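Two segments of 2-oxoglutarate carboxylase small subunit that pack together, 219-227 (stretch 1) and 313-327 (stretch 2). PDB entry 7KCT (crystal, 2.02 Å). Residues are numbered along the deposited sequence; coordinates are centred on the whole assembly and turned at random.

Stretch 1, residues 219-227: FQVLGDKYG
Stretch 2 313-327: GVDIVKWQIRIAAGE

Strand 219-223 and the helix that begins at Ile316 run in nearly the same direction, their N-to-C axes 30° apart and 9.6 Å at closest approach. The register sets Leu222 CA 7.8 Å from Ile316 CA, then tightens to 5.4 Å between Asp224 CA and Ile323 CA. Alternation in the strand turns Gln220 and Leu222 toward the helix. Leu222 (t, p) places CD1 3.8 Å from Ile323 CD1, while its CD2 lies 3.9 Å from Trp319 CB and 4.2 Å from Val314 CG1. Ile316 and Ile323 (both m, t) also face the strand; Ile316 CD1 comes within 4.0 Å of Gln220 OE1. That oxygen is satisfied elsewhere in the structure, and Gln220 NE2 donates to Val221 O at 3.0 Å, so the amide can border an apolar side chain without losing its bonds.

Locally, Asp315 caps the beginning of the helix, its OD1 accepting from Lys318 N at 3.0 Å. The hydrogen bonds between the stretches gather at the C-terminal end of the helix, where stretch 1 supplies donors to backbone carbonyls. There, Gly326 (phi 98°, psi 8°) closes a Schellman motif: Gly326 N donates to Ile323 O at 2.9 Å, and Glu327 N to Arg322 O at 2.9 Å. Two carbonyls here, Ala324 O and Gly326 O, receive side-chain donors from stretch 1, where a type I turn runs from Asp224 to Gly227. Asp224 (chi1 p) OD1 accepts from Tyr226 N at 2.8 Å within the turn. Extended Lys225 (m, t, t, t) delivers NZ to Ala324 O at 3.1 Å; Tyr226 (m) gives its OH to Gly326 O at 2.7 Å, with that acceptor near the ring plane. One water completes the network, accepting from Lys225 N at 3.1 Å and donating to Ile323 O at 3.0 Å and Glu327 O at 2.6 Å. At Gly326, an ideal CB would be jammed against the preceding carbonyl oxygen and sit 3.5 Å from Tyr226 OH.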

# COMPACT_ATOMS: atom_id res chain seq x y z
N PHE A 219 -15.41 5.09 -18.12
CA PHE A 219 -15.68 3.69 -17.83
C PHE A 219 -14.52 2.81 -18.29
O PHE A 219 -14.07 2.91 -19.42
CB PHE A 219 -16.96 3.19 -18.53
CG PHE A 219 -18.21 3.50 -17.78
CD1 PHE A 219 -18.80 4.74 -17.87
CD2 PHE A 219 -18.78 2.56 -16.97
CE1 PHE A 219 -19.95 5.02 -17.15
CE2 PHE A 219 -19.93 2.87 -16.25
CZ PHE A 219 -20.50 4.10 -16.36
N GLN A 220 -14.14 1.89 -17.43
CA GLN A 220 -13.06 0.95 -17.66
C GLN A 220 -13.65 -0.32 -18.25
O GLN A 220 -14.58 -0.90 -17.66
CB GLN A 220 -12.37 0.65 -16.34
CG GLN A 220 -11.26 -0.36 -16.39
CD GLN A 220 -10.06 0.15 -17.12
OE1 GLN A 220 -9.37 1.08 -16.65
NE2 GLN A 220 -9.77 -0.45 -18.27
N VAL A 221 -13.13 -0.75 -19.40
CA VAL A 221 -13.53 -2.06 -19.92
C VAL A 221 -12.31 -2.97 -19.95
O VAL A 221 -11.17 -2.50 -20.03
CB VAL A 221 -14.20 -1.99 -21.31
CG1 VAL A 221 -15.38 -1.01 -21.31
CG2 VAL A 221 -13.20 -1.63 -22.37
N LEU A 222 -12.57 -4.28 -19.86
CA LEU A 222 -11.57 -5.34 -19.93
C LEU A 222 -12.18 -6.52 -20.69
O LEU A 222 -13.24 -7.00 -20.30
CB LEU A 222 -11.15 -5.75 -18.52
CG LEU A 222 -9.99 -6.73 -18.37
CD1 LEU A 222 -8.72 -6.10 -18.87
CD2 LEU A 222 -9.81 -7.15 -16.92
N GLY A 223 -11.54 -6.95 -21.79
CA GLY A 223 -12.04 -8.08 -22.57
C GLY A 223 -10.93 -9.08 -22.88
O GLY A 223 -9.76 -8.71 -23.00
N ASP A 224 -11.32 -10.35 -23.06
CA ASP A 224 -10.40 -11.38 -23.53
C ASP A 224 -10.56 -11.60 -25.04
O ASP A 224 -11.37 -10.96 -25.70
CB ASP A 224 -10.55 -12.68 -22.74
CG ASP A 224 -11.89 -13.40 -22.97
OD1 ASP A 224 -12.52 -13.21 -24.03
OD2 ASP A 224 -12.27 -14.21 -22.08
N LYS A 225 -9.75 -12.49 -25.60
CA LYS A 225 -9.74 -12.69 -27.05
C LYS A 225 -10.91 -13.56 -27.53
O LYS A 225 -11.05 -13.76 -28.74
CB LYS A 225 -8.40 -13.30 -27.46
CG LYS A 225 -7.22 -12.31 -27.21
CD LYS A 225 -5.91 -12.78 -27.79
CE LYS A 225 -4.82 -11.71 -27.68
NZ LYS A 225 -3.46 -12.24 -28.11
N TYR A 226 -11.75 -14.03 -26.61
CA TYR A 226 -12.84 -14.95 -26.87
C TYR A 226 -14.19 -14.27 -26.72
O TYR A 226 -15.20 -14.95 -26.49
CB TYR A 226 -12.75 -16.14 -25.93
CG TYR A 226 -11.37 -16.73 -25.93
CD1 TYR A 226 -10.91 -17.45 -27.02
CD2 TYR A 226 -10.51 -16.53 -24.86
CE1 TYR A 226 -9.63 -17.97 -27.04
CE2 TYR A 226 -9.23 -17.05 -24.86
CZ TYR A 226 -8.79 -17.76 -25.94
OH TYR A 226 -7.52 -18.28 -25.94
N GLY A 227 -14.21 -12.94 -26.77
CA GLY A 227 -15.44 -12.16 -26.73
C GLY A 227 -16.06 -11.94 -25.37
O GLY A 227 -17.19 -11.46 -25.30
N GLY A 313 -10.93 -4.99 -6.81
CA GLY A 313 -10.00 -6.07 -6.59
C GLY A 313 -9.42 -6.71 -7.85
O GLY A 313 -8.72 -7.71 -7.75
N VAL A 314 -9.65 -6.14 -9.02
CA VAL A 314 -9.17 -6.72 -10.27
C VAL A 314 -7.82 -6.08 -10.63
O VAL A 314 -7.72 -4.87 -10.81
CB VAL A 314 -10.20 -6.52 -11.39
CG1 VAL A 314 -9.68 -6.95 -12.73
CG2 VAL A 314 -11.47 -7.30 -11.06
N ASP A 315 -6.77 -6.91 -10.77
CA ASP A 315 -5.44 -6.43 -11.20
C ASP A 315 -5.44 -6.27 -12.72
O ASP A 315 -5.28 -7.25 -13.46
CB ASP A 315 -4.38 -7.41 -10.73
CG ASP A 315 -3.00 -6.95 -11.04
OD1 ASP A 315 -2.81 -6.20 -12.04
OD2 ASP A 315 -2.09 -7.39 -10.30
N ILE A 316 -5.65 -5.05 -13.21
CA ILE A 316 -5.87 -4.83 -14.64
C ILE A 316 -4.62 -5.12 -15.48
O ILE A 316 -4.70 -5.68 -16.58
CB ILE A 316 -6.38 -3.41 -14.87
CG1 ILE A 316 -7.74 -3.18 -14.22
CG2 ILE A 316 -6.37 -3.13 -16.35
CD1 ILE A 316 -8.04 -1.64 -14.04
N VAL A 317 -3.45 -4.69 -15.02
CA VAL A 317 -2.23 -4.91 -15.80
C VAL A 317 -1.90 -6.41 -15.88
O VAL A 317 -1.50 -6.91 -16.94
CB VAL A 317 -1.06 -4.11 -15.20
CG1 VAL A 317 0.24 -4.38 -15.93
CG2 VAL A 317 -1.35 -2.63 -15.29
N LYS A 318 -1.96 -7.13 -14.76
CA LYS A 318 -1.73 -8.56 -14.82
C LYS A 318 -2.70 -9.22 -15.80
O LYS A 318 -2.31 -10.10 -16.57
CB LYS A 318 -1.83 -9.17 -13.42
CG LYS A 318 -1.26 -10.57 -13.34
CD LYS A 318 -1.28 -11.17 -11.94
CE LYS A 318 -0.27 -10.55 -11.01
NZ LYS A 318 -0.13 -11.36 -9.75
N TRP A 319 -3.98 -8.78 -15.79
CA TRP A 319 -4.96 -9.34 -16.73
C TRP A 319 -4.62 -8.98 -18.16
O TRP A 319 -4.77 -9.82 -19.06
CB TRP A 319 -6.41 -8.89 -16.36
CG TRP A 319 -6.97 -9.86 -15.39
CD1 TRP A 319 -7.23 -9.65 -14.06
CD2 TRP A 319 -7.26 -11.25 -15.63
NE1 TRP A 319 -7.63 -10.82 -13.47
CE2 TRP A 319 -7.70 -11.80 -14.42
CE3 TRP A 319 -7.23 -12.07 -16.77
CZ2 TRP A 319 -8.08 -13.15 -14.30
CZ3 TRP A 319 -7.62 -13.39 -16.66
CH2 TRP A 319 -8.04 -13.92 -15.43
N GLN A 320 -4.15 -7.75 -18.43
CA GLN A 320 -3.67 -7.46 -19.77
C GLN A 320 -2.72 -8.56 -20.24
O GLN A 320 -2.82 -9.05 -21.36
CB GLN A 320 -2.96 -6.10 -19.81
CG GLN A 320 -3.84 -4.85 -20.02
CD GLN A 320 -2.99 -3.60 -20.06
OE1 GLN A 320 -2.25 -3.30 -19.11
NE2 GLN A 320 -3.00 -2.94 -21.20
N ILE A 321 -1.77 -8.92 -19.39
CA ILE A 321 -0.72 -9.84 -19.80
C ILE A 321 -1.27 -11.24 -20.00
O ILE A 321 -0.94 -11.91 -20.96
CB ILE A 321 0.42 -9.82 -18.77
CG1 ILE A 321 1.09 -8.44 -18.78
CG2 ILE A 321 1.45 -10.90 -19.12
CD1 ILE A 321 1.89 -8.16 -17.56
N ARG A 322 -2.14 -11.68 -19.10
CA ARG A 322 -2.77 -12.98 -19.25
C ARG A 322 -3.64 -13.06 -20.50
O ARG A 322 -3.70 -14.11 -21.16
CB ARG A 322 -3.62 -13.27 -18.03
CG ARG A 322 -2.90 -13.64 -16.79
CD ARG A 322 -3.88 -13.67 -15.60
NE ARG A 322 -3.25 -14.43 -14.56
CZ ARG A 322 -3.25 -14.11 -13.27
NH1 ARG A 322 -3.89 -13.02 -12.82
NH2 ARG A 322 -2.58 -14.89 -12.42
N ILE A 323 -4.42 -12.01 -20.76
CA ILE A 323 -5.28 -11.95 -21.93
C ILE A 323 -4.45 -12.03 -23.19
O ILE A 323 -4.79 -12.74 -24.14
CB ILE A 323 -6.12 -10.65 -21.90
CG1 ILE A 323 -7.30 -10.75 -20.98
CG2 ILE A 323 -6.59 -10.26 -23.29
CD1 ILE A 323 -7.85 -9.38 -20.59
N ALA A 324 -3.31 -11.33 -23.22
CA ALA A 324 -2.47 -11.34 -24.41
C ALA A 324 -1.87 -12.73 -24.65
O ALA A 324 -1.65 -13.11 -25.80
CB ALA A 324 -1.36 -10.30 -24.28
N ALA A 325 -1.65 -13.50 -23.60
CA ALA A 325 -1.21 -14.89 -23.71
C ALA A 325 -2.33 -15.86 -24.09
O ALA A 325 -2.06 -17.05 -24.32
CB ALA A 325 -0.62 -15.32 -22.37
N GLY A 326 -3.58 -15.39 -24.14
CA GLY A 326 -4.70 -16.23 -24.52
C GLY A 326 -5.49 -16.81 -23.37
O GLY A 326 -6.32 -17.70 -23.60
N GLU A 327 -5.22 -16.40 -22.14
CA GLU A 327 -6.06 -16.87 -21.06
C GLU A 327 -7.46 -16.31 -21.21
O GLU A 327 -7.65 -15.24 -21.79
CB GLU A 327 -5.54 -16.44 -19.70
CG GLU A 327 -4.22 -17.09 -19.31
CD GLU A 327 -3.89 -16.88 -17.85
OE1 GLU A 327 -4.83 -16.61 -17.06
OE2 GLU A 327 -2.71 -17.00 -17.50
O HOH W 1 -7.58 -13.94 -24.01